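Local atomic coordinates of putative hemin transport system, substrate-binding protein (PDB entry 5GIZ), a protein that binds heme in the periplasm of Burkholderia cenocepacia and probably hands it to a membrane transporter of the bacterial heme-acquisition system. Residues Phe20-Ala25 / Ala122-Arg127; Gly61-Arg66 / Lys86-Thr91; Ala141-Pro144 / Pro149-Val152; Asn183-Phe188 / Lys192-Glu197; Gly218-Leu223 / Arg238-Leu243. All coordinates share one frame; numbering follows the deposited sequence.

In the fold
Five contacts sample both lobes of a periplasmic binding protein and the long helix 118-141 that joins them. From the N terminus, contact 1 closes the longest loop, bringing the end of helix 13-23 onto helix 118-141. Contact 2 lies wholly within that loop and ties helix 59-64 to the turn that leads into strand 91-94. The rest follow in series, and none of them cross. Contact 3 closes a short turn between helix 118-141 and strand 151-159, contact 4 the bend into strand 191-193, and contact 5 sets helix 220-225 against strand 240-243. The last three reach one mixed sheet, and contacts 3 and 4 touch directly through Arg151, Val152 and Ala184.

Contact 1 of 5, residues Phe20-Ala25 / Ala122-Arg127; sequences FALGGA and AALLQR
Leu124, the first residue of 122-127 to carry the contact, sets one methyl, CD2, against two neighbours of helix 13-23. CD2 lies 3.7 Å from Leu22 CD2 and 3.9 Å from Ala21 CB, so a single branch serves both residues. With chi1 at 178°, CG is trans to the backbone N, which extends the side chain across the gap. Leu22 and Leu124 meet at about a right angle. One turn further on, the Arg127 chain, bent at chi3, carries one guanidinium face near Leu124 CA, which lies toward the rim of that face. The NH2 comes edge-on to Ala21 O at 3.6 Å, close to the guanidinium plane but too far to count as a hydrogen bond. Phe20 O accepts from both Gly23 N and Gly24 N, and Gly24, with positive phi, leaves the helical path as the chain heads for strand 30-35. Helix 118-141 is the long helix linking the two lobes in binding proteins of this family, and the contact sets the end of helix 13-23 of the N-terminal lobe against it. Around the leucines, helix 101-114 supplies Val111 against Leu22 and Ile108 against Leu124, while Tyr30 of strand 30-35 also packs on Leu22.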
# COMPACT_ATOMS: atom_id res chain seq x y z
N PHE A 20 -4.62 8.54 11.65
CA PHE A 20 -5.35 7.93 12.73
C PHE A 20 -4.40 7.37 13.77
O PHE A 20 -4.74 7.40 14.93
CB PHE A 20 -6.39 6.90 12.23
CG PHE A 20 -7.64 7.53 11.68
CD1 PHE A 20 -8.51 8.21 12.47
CD2 PHE A 20 -7.88 7.49 10.34
CE1 PHE A 20 -9.64 8.83 11.94
CE2 PHE A 20 -9.03 8.04 9.80
CZ PHE A 20 -9.87 8.76 10.58
N ALA A 21 -3.21 6.88 13.36
CA ALA A 21 -2.25 6.25 14.27
C ALA A 21 -1.63 7.26 15.26
O ALA A 21 -1.10 6.87 16.28
CB ALA A 21 -1.16 5.55 13.46
N LEU A 22 -1.68 8.54 14.92
CA LEU A 22 -1.16 9.59 15.79
C LEU A 22 -2.07 9.90 16.97
O LEU A 22 -1.58 10.36 18.00
CB LEU A 22 -0.88 10.88 15.01
CG LEU A 22 0.24 10.76 13.97
CD1 LEU A 22 0.15 11.87 12.94
CD2 LEU A 22 1.59 10.79 14.66
N GLY A 23 -3.37 9.66 16.85
CA GLY A 23 -4.28 9.79 18.01
C GLY A 23 -5.75 9.97 17.68
O GLY A 23 -6.38 10.92 18.14
N GLY A 24 -6.31 9.07 16.87
CA GLY A 24 -7.76 9.04 16.67
C GLY A 24 -8.40 10.02 15.70
O GLY A 24 -7.73 10.86 15.05
N ALA A 25 -9.72 9.93 15.63
CA ALA A 25 -10.54 10.59 14.61
C ALA A 25 -10.53 12.11 14.71
O ALA A 25 -10.44 12.81 13.67
CB ALA A 25 -11.97 10.07 14.68
N ALA A 122 6.72 11.86 17.12
CA ALA A 122 7.90 11.25 17.63
C ALA A 122 7.62 9.91 18.35
O ALA A 122 8.39 8.97 18.25
CB ALA A 122 8.58 12.22 18.57
N ALA A 123 6.49 9.83 19.05
CA ALA A 123 6.14 8.58 19.75
C ALA A 123 5.82 7.46 18.76
O ALA A 123 6.24 6.33 18.92
CB ALA A 123 4.97 8.81 20.68
N LEU A 124 5.04 7.83 17.76
CA LEU A 124 4.69 6.85 16.70
C LEU A 124 5.95 6.38 15.97
O LEU A 124 6.12 5.20 15.69
CB LEU A 124 3.72 7.44 15.71
CG LEU A 124 3.29 6.56 14.52
CD1 LEU A 124 2.76 5.19 14.98
CD2 LEU A 124 2.29 7.26 13.63
N LEU A 125 6.88 7.30 15.68
CA LEU A 125 8.10 6.92 14.99
C LEU A 125 8.95 5.94 15.82
O LEU A 125 9.52 5.00 15.32
CB LEU A 125 8.90 8.19 14.59
CG LEU A 125 10.13 7.91 13.72
CD1 LEU A 125 9.69 7.38 12.36
CD2 LEU A 125 11.00 9.13 13.56
N GLN A 126 9.03 6.19 17.11
CA GLN A 126 9.79 5.33 17.97
C GLN A 126 9.19 3.92 18.00
O GLN A 126 9.91 2.95 17.92
CB GLN A 126 9.84 5.98 19.33
CG GLN A 126 10.54 5.19 20.39
CD GLN A 126 10.36 5.88 21.75
OE1 GLN A 126 9.27 5.90 22.31
NE2 GLN A 126 11.38 6.49 22.22
N ARG A 127 7.86 3.81 18.06
CA ARG A 127 7.18 2.49 18.03
C ARG A 127 7.41 1.78 16.71
O ARG A 127 7.77 0.60 16.63
CB ARG A 127 5.64 2.63 18.21
CG ARG A 127 5.20 3.26 19.51
CD ARG A 127 3.77 2.94 19.94
NE ARG A 127 2.71 3.33 19.00
CZ ARG A 127 2.21 4.56 18.85
NH1 ARG A 127 2.65 5.61 19.57
NH2 ARG A 127 1.23 4.75 17.97

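Contact 2 of 5, residues Gly61-Arg66 / Lys86-Thr91; sequences GLLSLR and KGAGVT
Leu63 and Ala88 are the residues whose CA atoms come nearest, 8.1 Å apart, where both backbones are leaving helices, the second through a Schellman motif in which Gly89 takes positive phi. No hydrogen bond bridges the segments, and the contact is made by three apolar side chains. Leu63 meets the turn with both methyls: CD1 and CD2 straddle Ala88 CB, each at 3.8 Å, and CD2 goes on to Val90 CG2 at 3.6 Å. Val90 slides past Leu63 in the opposite direction, offering CG2 alone; its chi1 of 179° swings CG1 to the far side from the backbone N and turns CG2 to the leucine. Within 61-66, Ser64 OG donates to Gly61 O at 2.7 Å, a side-chain bond back over the final helical turn. This is a surface contact, away from the heme-binding residues, at the edge of the parallel sheet in the N-terminal lobe. Val90 leads into the outermost strand 91-94 and packs on Val70 of strand 69-72 and on Val85 of helix 79-87, while next to Leu63 the buried Leu62 packs on Ile9 and Val70.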
# COMPACT_ATOMS: atom_id res chain seq x y z
N GLY A 61 -16.93 17.87 -4.48
CA GLY A 61 -17.29 17.04 -3.34
C GLY A 61 -16.37 17.25 -2.17
O GLY A 61 -16.79 17.40 -1.01
N LEU A 62 -15.09 17.26 -2.48
CA LEU A 62 -14.07 17.53 -1.48
C LEU A 62 -14.27 18.89 -0.82
O LEU A 62 -14.33 19.01 0.41
CB LEU A 62 -12.70 17.36 -2.17
CG LEU A 62 -11.48 17.38 -1.26
CD1 LEU A 62 -10.27 16.77 -1.98
CD2 LEU A 62 -11.12 18.81 -0.80
N LEU A 63 -14.45 19.93 -1.63
CA LEU A 63 -14.67 21.26 -1.06
C LEU A 63 -15.94 21.38 -0.29
O LEU A 63 -16.04 22.20 0.62
CB LEU A 63 -14.60 22.36 -2.15
CG LEU A 63 -13.20 22.54 -2.72
CD1 LEU A 63 -13.24 23.34 -4.01
CD2 LEU A 63 -12.25 23.13 -1.71
N SER A 64 -16.96 20.60 -0.64
CA SER A 64 -18.21 20.66 0.10
C SER A 64 -18.07 20.21 1.56
O SER A 64 -18.93 20.53 2.40
CB SER A 64 -19.30 19.83 -0.58
OG SER A 64 -19.19 18.45 -0.31
N LEU A 65 -16.97 19.52 1.87
CA LEU A 65 -16.69 19.14 3.21
C LEU A 65 -15.93 20.20 4.00
O LEU A 65 -15.52 19.98 5.16
CB LEU A 65 -15.96 17.79 3.25
CG LEU A 65 -16.69 16.63 2.62
CD1 LEU A 65 -15.81 15.39 2.65
CD2 LEU A 65 -18.02 16.40 3.33
N ARG A 66 -15.76 21.38 3.40
CA ARG A 66 -15.13 22.52 4.08
C ARG A 66 -13.79 22.22 4.74
O ARG A 66 -13.58 22.47 5.92
CB ARG A 66 -16.09 23.11 5.09
CG ARG A 66 -17.41 23.52 4.46
CD ARG A 66 -18.43 24.07 5.45
NE ARG A 66 -18.86 23.01 6.32
CZ ARG A 66 -18.45 22.81 7.56
NH1 ARG A 66 -17.65 23.66 8.14
NH2 ARG A 66 -18.89 21.74 8.20
N LYS A 86 -6.78 23.89 -4.44
CA LYS A 86 -5.84 24.91 -4.05
C LYS A 86 -6.39 26.29 -4.40
O LYS A 86 -6.26 27.22 -3.63
CB LYS A 86 -4.52 24.68 -4.79
CG LYS A 86 -3.69 23.51 -4.23
CD LYS A 86 -2.39 23.39 -5.00
CE LYS A 86 -1.61 22.16 -4.63
NZ LYS A 86 -0.55 21.85 -5.64
N GLY A 87 -7.05 26.39 -5.56
CA GLY A 87 -7.62 27.66 -6.00
C GLY A 87 -8.74 28.20 -5.14
O GLY A 87 -9.07 29.40 -5.22
N ALA A 88 -9.36 27.33 -4.34
CA ALA A 88 -10.41 27.73 -3.38
C ALA A 88 -9.81 28.17 -2.04
O ALA A 88 -10.54 28.48 -1.09
CB ALA A 88 -11.38 26.58 -3.15
N GLY A 89 -8.50 28.15 -1.95
CA GLY A 89 -7.79 28.63 -0.78
C GLY A 89 -7.45 27.58 0.25
O GLY A 89 -6.95 27.89 1.32
N VAL A 90 -7.64 26.31 -0.13
CA VAL A 90 -7.35 25.20 0.79
C VAL A 90 -5.87 24.83 0.63
O VAL A 90 -5.38 24.68 -0.48
CB VAL A 90 -8.26 24.00 0.46
CG1 VAL A 90 -7.97 22.83 1.38
CG2 VAL A 90 -9.72 24.40 0.58
N THR A 91 -5.21 24.65 1.76
CA THR A 91 -3.84 24.16 1.81
C THR A 91 -3.82 22.68 1.46
O THR A 91 -4.54 21.87 2.04
CB THR A 91 -3.21 24.37 3.21
OG1 THR A 91 -3.19 25.79 3.48
CG2 THR A 91 -1.75 23.78 3.30

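Contact 3 of 5, residues Ala141-Pro144 / Pro149-Val152; sequences ARVP and PPRV. With SO4 (sulfate ion), chain D.
Pro150 faces Val143 and Pro144 with its ring, and its atoms can be followed one by one from CB. CB makes a loose approach to Pro144 O; CG, the tip of the pyrrolidine, comes to 3.5 Å from that oxygen and to 4.1 Å from Pro144 CB. CD, where the ring turns back to the backbone, lies 3.4 Å from Pro144 O and 4.0 Å from Val143 CG1. One edge of the ring thus runs along a carbonyl oxygen, while its ends touch apolar carbons. Val143 completes the contact through CG1; the methyl lies 3.9 Å from Pro149 N and equally near Pro149 CA. Beyond the prolines, Arg151 holds a sulfate, probably from the crystallisation liquor, in the plane of its guanidinium: NH2 donates to sulfate O4 at 2.9 Å and NH1 to O1 at 3.2 Å. The same arginine bonds Ala202 O through NE and Ala184 O through NH2. The turn carries the chain from the long helix 118-141 into strand 151-159, which pairs with strands 182-183 and 206-210, while Pro144 packs on His263 and Leu266 of helix 255-269.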
# COMPACT_ATOMS: atom_id res chain seq x y z
N ALA A 141 15.90 -14.30 10.13
CA ALA A 141 16.04 -15.55 10.89
C ALA A 141 16.02 -16.73 9.92
O ALA A 141 16.76 -17.71 10.07
CB ALA A 141 14.94 -15.68 11.91
N ARG A 142 15.15 -16.65 8.91
CA ARG A 142 15.03 -17.73 7.98
C ARG A 142 14.41 -17.27 6.65
O ARG A 142 13.35 -16.65 6.62
CB ARG A 142 14.18 -18.81 8.62
CG ARG A 142 14.36 -20.17 8.02
CD ARG A 142 13.52 -21.19 8.77
NE ARG A 142 13.91 -21.35 10.18
CZ ARG A 142 14.79 -22.23 10.65
NH1 ARG A 142 15.44 -23.07 9.84
NH2 ARG A 142 15.03 -22.27 11.96
N VAL A 143 15.09 -17.65 5.58
CA VAL A 143 14.60 -17.35 4.23
C VAL A 143 13.41 -18.26 3.97
O VAL A 143 13.46 -19.46 4.24
CB VAL A 143 15.71 -17.66 3.20
CG1 VAL A 143 15.27 -17.33 1.79
CG2 VAL A 143 17.00 -16.91 3.55
N PRO A 144 12.31 -17.70 3.45
CA PRO A 144 11.17 -18.56 3.04
C PRO A 144 11.66 -19.67 2.10
O PRO A 144 12.29 -19.38 1.08
CB PRO A 144 10.23 -17.59 2.34
CG PRO A 144 10.52 -16.27 3.05
CD PRO A 144 12.02 -16.29 3.21
N PRO A 149 16.73 -16.78 -1.74
CA PRO A 149 15.47 -16.06 -1.86
C PRO A 149 14.55 -16.61 -2.96
O PRO A 149 14.96 -16.79 -4.12
CB PRO A 149 15.92 -14.64 -2.14
CG PRO A 149 17.23 -14.54 -1.35
CD PRO A 149 17.87 -15.86 -1.56
N PRO A 150 13.29 -16.97 -2.61
CA PRO A 150 12.43 -17.54 -3.63
C PRO A 150 11.88 -16.47 -4.61
O PRO A 150 11.75 -15.29 -4.27
CB PRO A 150 11.32 -18.18 -2.78
CG PRO A 150 11.24 -17.31 -1.58
CD PRO A 150 12.68 -17.00 -1.27
N ARG A 151 11.47 -16.93 -5.80
CA ARG A 151 10.94 -16.02 -6.82
C ARG A 151 9.45 -15.86 -6.66
O ARG A 151 8.73 -16.84 -6.65
CB ARG A 151 11.27 -16.54 -8.21
CG ARG A 151 12.77 -16.79 -8.46
CD ARG A 151 13.01 -17.29 -9.88
NE ARG A 151 12.82 -16.22 -10.84
CZ ARG A 151 13.70 -15.30 -11.17
NH1 ARG A 151 14.89 -15.23 -10.56
NH2 ARG A 151 13.36 -14.35 -12.05
N VAL A 152 8.99 -14.62 -6.50
CA VAL A 152 7.59 -14.34 -6.27
C VAL A 152 7.07 -13.44 -7.37
O VAL A 152 7.66 -12.39 -7.63
CB VAL A 152 7.39 -13.63 -4.91
CG1 VAL A 152 5.91 -13.30 -4.70
CG2 VAL A 152 7.93 -14.51 -3.78
S SO4 D . 16.85 -12.68 -12.47
O1 SO4 D . 16.62 -12.59 -11.02
O2 SO4 D . 17.55 -11.46 -12.87
O3 SO4 D . 17.63 -13.90 -12.76
O4 SO4 D . 15.55 -12.76 -13.18

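Contact 4 of 5, residues Asn183-Phe188 / Lys192-Glu197; sequences NAMQGF and KPLTTE
A bend next to the heme-binding face of the C-terminal lobe brings Phe188 against Lys192, the residue that follows Tyr191 in the chain; Tyr191 binds heme in the loaded protein. The lysine lays its aliphatic chain over one face of the phenyl ring. CD stands 3.5 Å from the ring centroid and only 5° off the normal, a CH-pi contact almost directly over the centre, while CE settles 3.4 Å from Phe188 CG and CB touches the rim at CE2. The bend at chi3 lays CD and CE over the ring, and the one at chi4 turns NZ up from its face. On the other side of the pair, the phenylalanine CG occupies the position between backbone N and carbonyl carbon, chi1 63°, and this presents the face of the ring to the lysine. A second apolar touch lies deeper, where the Met185 CE methyl meets Leu194 CD1 at 3.7 Å; that same CE also lies in plane at the edge of the Phe188 ring, linking the two pairs. The backbone that carries Met185 is shaped by an Asx turn: its N donates to Asn183 OD1 at 3.0 Å, from well above the carbonyl plane. Gln186 NE2 adds a nearly straight bond back to Asn183 O, at 2.9 Å. Since Lys192 NZ is 5.0 Å from the ring centroid, any cation-pi attraction is weak at most, which suggests that the attraction comes mainly from the methylene groups, with the charge adding little.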
# COMPACT_ATOMS: atom_id res chain seq x y z
N ASN A 183 11.75 -10.63 -6.69
CA ASN A 183 10.72 -10.46 -7.69
C ASN A 183 11.01 -11.36 -8.88
O ASN A 183 12.11 -11.28 -9.47
CB ASN A 183 10.59 -8.98 -8.07
CG ASN A 183 9.34 -8.70 -8.88
OD1 ASN A 183 8.68 -9.61 -9.39
ND2 ASN A 183 8.98 -7.40 -9.04
N ALA A 184 10.06 -12.20 -9.22
CA ALA A 184 10.23 -13.13 -10.35
C ALA A 184 10.31 -12.35 -11.66
O ALA A 184 10.97 -12.75 -12.59
CB ALA A 184 9.10 -14.11 -10.41
N MET A 185 9.64 -11.20 -11.71
CA MET A 185 9.71 -10.30 -12.84
C MET A 185 10.89 -9.31 -12.70
O MET A 185 10.99 -8.61 -11.70
CB MET A 185 8.43 -9.47 -12.96
CG MET A 185 7.12 -10.22 -13.02
SD MET A 185 7.10 -11.55 -14.26
CE MET A 185 7.37 -10.65 -15.72
N GLN A 186 11.74 -9.27 -13.75
CA GLN A 186 12.90 -8.39 -13.80
C GLN A 186 12.99 -7.75 -15.16
O GLN A 186 12.54 -8.34 -16.14
CB GLN A 186 14.17 -9.19 -13.53
CG GLN A 186 14.23 -9.76 -12.12
CD GLN A 186 14.37 -8.67 -11.05
OE1 GLN A 186 14.96 -7.61 -11.30
NE2 GLN A 186 13.84 -8.95 -9.84
N GLY A 187 13.58 -6.57 -15.21
CA GLY A 187 13.92 -5.93 -16.49
C GLY A 187 12.99 -4.83 -16.97
O GLY A 187 13.18 -4.28 -18.05
N PHE A 188 11.99 -4.47 -16.17
CA PHE A 188 11.14 -3.35 -16.48
C PHE A 188 10.62 -2.75 -15.18
O PHE A 188 10.60 -3.42 -14.13
CB PHE A 188 9.95 -3.78 -17.35
CG PHE A 188 9.01 -4.76 -16.68
CD1 PHE A 188 9.29 -6.10 -16.71
CD2 PHE A 188 7.88 -4.33 -16.05
CE1 PHE A 188 8.44 -7.02 -16.09
CE2 PHE A 188 7.03 -5.22 -15.43
CZ PHE A 188 7.30 -6.57 -15.44
N LYS A 192 3.17 -4.26 -16.06
CA LYS A 192 3.04 -4.58 -17.47
C LYS A 192 2.21 -5.86 -17.63
O LYS A 192 2.25 -6.73 -16.73
CB LYS A 192 4.45 -4.68 -18.09
CG LYS A 192 4.76 -5.92 -18.92
CD LYS A 192 6.25 -6.28 -18.96
CE LYS A 192 7.15 -5.18 -19.45
NZ LYS A 192 6.92 -4.91 -20.89
N PRO A 193 1.42 -5.97 -18.72
CA PRO A 193 0.73 -7.23 -19.03
C PRO A 193 1.70 -8.37 -19.20
O PRO A 193 2.72 -8.23 -19.91
CB PRO A 193 -0.01 -6.93 -20.33
CG PRO A 193 -0.29 -5.47 -20.25
CD PRO A 193 0.95 -4.88 -19.61
N LEU A 194 1.40 -9.49 -18.55
CA LEU A 194 2.26 -10.65 -18.54
C LEU A 194 2.03 -11.52 -19.75
O LEU A 194 0.94 -12.00 -19.96
CB LEU A 194 1.96 -11.47 -17.28
CG LEU A 194 2.78 -12.73 -17.04
CD1 LEU A 194 4.25 -12.45 -16.74
CD2 LEU A 194 2.09 -13.54 -15.93
N THR A 195 3.09 -11.75 -20.51
CA THR A 195 3.01 -12.65 -21.65
C THR A 195 3.44 -14.02 -21.15
O THR A 195 4.24 -14.12 -20.21
CB THR A 195 3.97 -12.19 -22.75
OG1 THR A 195 5.31 -12.19 -22.24
CG2 THR A 195 3.59 -10.79 -23.21
N THR A 196 2.92 -15.08 -21.77
CA THR A 196 3.23 -16.45 -21.33
C THR A 196 4.73 -16.72 -21.42
O THR A 196 5.27 -17.46 -20.63
CB THR A 196 2.46 -17.55 -22.10
OG1 THR A 196 2.89 -17.56 -23.47
CG2 THR A 196 0.93 -17.35 -22.02
N GLU A 197 5.39 -16.08 -22.38
CA GLU A 197 6.85 -16.10 -22.51
C GLU A 197 7.56 -15.47 -21.31
O GLU A 197 8.48 -16.07 -20.74
CB GLU A 197 7.25 -15.36 -23.79
CG GLU A 197 8.70 -14.93 -23.95
CD GLU A 197 8.97 -14.39 -25.34
OE1 GLU A 197 8.08 -13.70 -25.89
OE2 GLU A 197 10.06 -14.65 -25.90

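Contact 5 of 5, residues Gly218-Leu223 / Arg238-Leu243; sequences GGHAAL and RRVVSL
Val240 CG1 is the methyl on which two residues of helix 220-225 converge. His220 approaches through CD2 of its imidazole at 3.8 Å, meeting the methyl obliquely, and Leu223 brings CD2 to 3.9 Å. Both side chains cross the valine at a slant. Beside this apolar group, Arg238 bends at chi3 and carries NH2 to 4.1 Å from Ala221 CA; no direct hydrogen bond forms, but a water in the guanidinium plane accepts from NH2 at 3.0 Å and donates to Ala221 O at 2.9 Å. The bridge therefore joins the arginine to the backbone of the helix. Helix 220-225 packs on one face of the mixed sheet of the C-terminal lobe at strand 240-243, which runs parallel to 206-210; the alternate residue Val241 turns to helix 255-269. The segments begin at helix ends: Gly218 closes the preceding helix in a Schellman motif, Gly219 is the N-cap of the next, and Arg238 ends helix 233-237 with another Schellman motif. Further out, Leu223 also packs on Ile209 and Val217, His220 on Leu214, and Val240 on Leu224. The side chain of Leu223 lies about 4 Å from that of His158, which binds heme in the loaded protein.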
# COMPACT_ATOMS: atom_id res chain seq x y z
N GLY A 218 -11.77 -14.80 -9.76
CA GLY A 218 -12.66 -15.92 -9.47
C GLY A 218 -12.20 -16.94 -8.45
O GLY A 218 -12.80 -18.01 -8.33
N GLY A 219 -11.10 -16.63 -7.75
CA GLY A 219 -10.57 -17.56 -6.76
C GLY A 219 -9.30 -18.31 -7.15
O GLY A 219 -8.75 -18.11 -8.20
N HIS A 220 -8.88 -19.21 -6.27
CA HIS A 220 -7.58 -19.86 -6.41
C HIS A 220 -7.46 -20.73 -7.66
O HIS A 220 -6.50 -20.62 -8.41
CB HIS A 220 -7.29 -20.74 -5.20
CG HIS A 220 -7.17 -19.97 -3.94
ND1 HIS A 220 -8.26 -19.67 -3.15
CD2 HIS A 220 -6.09 -19.44 -3.31
CE1 HIS A 220 -7.86 -18.97 -2.11
NE2 HIS A 220 -6.55 -18.85 -2.16
N ALA A 221 -8.48 -21.55 -7.89
CA ALA A 221 -8.45 -22.48 -9.05
C ALA A 221 -8.45 -21.66 -10.36
O ALA A 221 -7.69 -21.92 -11.29
CB ALA A 221 -9.62 -23.42 -9.00
N ALA A 222 -9.29 -20.63 -10.39
CA ALA A 222 -9.32 -19.72 -11.53
C ALA A 222 -7.99 -19.05 -11.82
O ALA A 222 -7.53 -18.95 -12.96
CB ALA A 222 -10.41 -18.68 -11.32
N LEU A 223 -7.34 -18.57 -10.77
CA LEU A 223 -6.06 -17.96 -10.91
C LEU A 223 -5.05 -18.97 -11.50
O LEU A 223 -4.22 -18.59 -12.34
CB LEU A 223 -5.55 -17.52 -9.54
CG LEU A 223 -4.17 -16.85 -9.49
CD1 LEU A 223 -4.10 -15.58 -10.31
CD2 LEU A 223 -3.81 -16.62 -8.02
N ARG A 238 0.82 -25.50 -6.77
CA ARG A 238 -0.39 -24.78 -6.45
C ARG A 238 -0.16 -23.81 -5.31
O ARG A 238 -0.88 -23.82 -4.31
CB ARG A 238 -1.54 -25.72 -6.14
CG ARG A 238 -1.71 -26.73 -7.27
CD ARG A 238 -3.00 -27.49 -7.14
NE ARG A 238 -4.18 -26.68 -7.37
CZ ARG A 238 -4.72 -26.38 -8.55
NH1 ARG A 238 -4.16 -26.77 -9.69
NH2 ARG A 238 -5.84 -25.66 -8.57
N ARG A 239 0.88 -22.98 -5.46
CA ARG A 239 1.38 -22.11 -4.37
C ARG A 239 0.99 -20.64 -4.56
O ARG A 239 1.53 -19.94 -5.40
CB ARG A 239 2.88 -22.24 -4.30
CG ARG A 239 3.48 -21.97 -3.00
CD ARG A 239 4.97 -22.31 -3.10
NE ARG A 239 5.37 -23.71 -3.06
CZ ARG A 239 6.24 -24.29 -3.91
NH1 ARG A 239 6.75 -23.65 -4.98
NH2 ARG A 239 6.64 -25.57 -3.71
N VAL A 240 -0.04 -20.27 -3.83
CA VAL A 240 -0.67 -18.96 -3.90
C VAL A 240 -0.70 -18.35 -2.52
O VAL A 240 -1.07 -19.05 -1.55
CB VAL A 240 -2.12 -19.12 -4.42
CG1 VAL A 240 -2.87 -17.80 -4.46
CG2 VAL A 240 -2.11 -19.78 -5.79
N VAL A 241 -0.38 -17.06 -2.42
CA VAL A 241 -0.54 -16.28 -1.20
C VAL A 241 -1.37 -15.05 -1.51
O VAL A 241 -1.09 -14.34 -2.48
CB VAL A 241 0.81 -15.80 -0.65
CG1 VAL A 241 0.64 -14.80 0.46
CG2 VAL A 241 1.59 -17.02 -0.17
N SER A 242 -2.40 -14.83 -0.72
CA SER A 242 -3.20 -13.60 -0.82
C SER A 242 -3.00 -12.74 0.41
O SER A 242 -2.75 -13.27 1.50
CB SER A 242 -4.68 -13.93 -1.06
OG SER A 242 -5.24 -14.68 -0.02
N LEU A 243 -3.14 -11.43 0.24
CA LEU A 243 -3.22 -10.50 1.34
C LEU A 243 -4.05 -9.28 0.87
O LEU A 243 -4.07 -8.94 -0.30
CB LEU A 243 -1.79 -10.12 1.84
CG LEU A 243 -1.71 -9.39 3.18
CD1 LEU A 243 -2.20 -10.25 4.32
CD2 LEU A 243 -0.29 -8.99 3.47
O HOH W 1 -6.83 -24.64 -11.26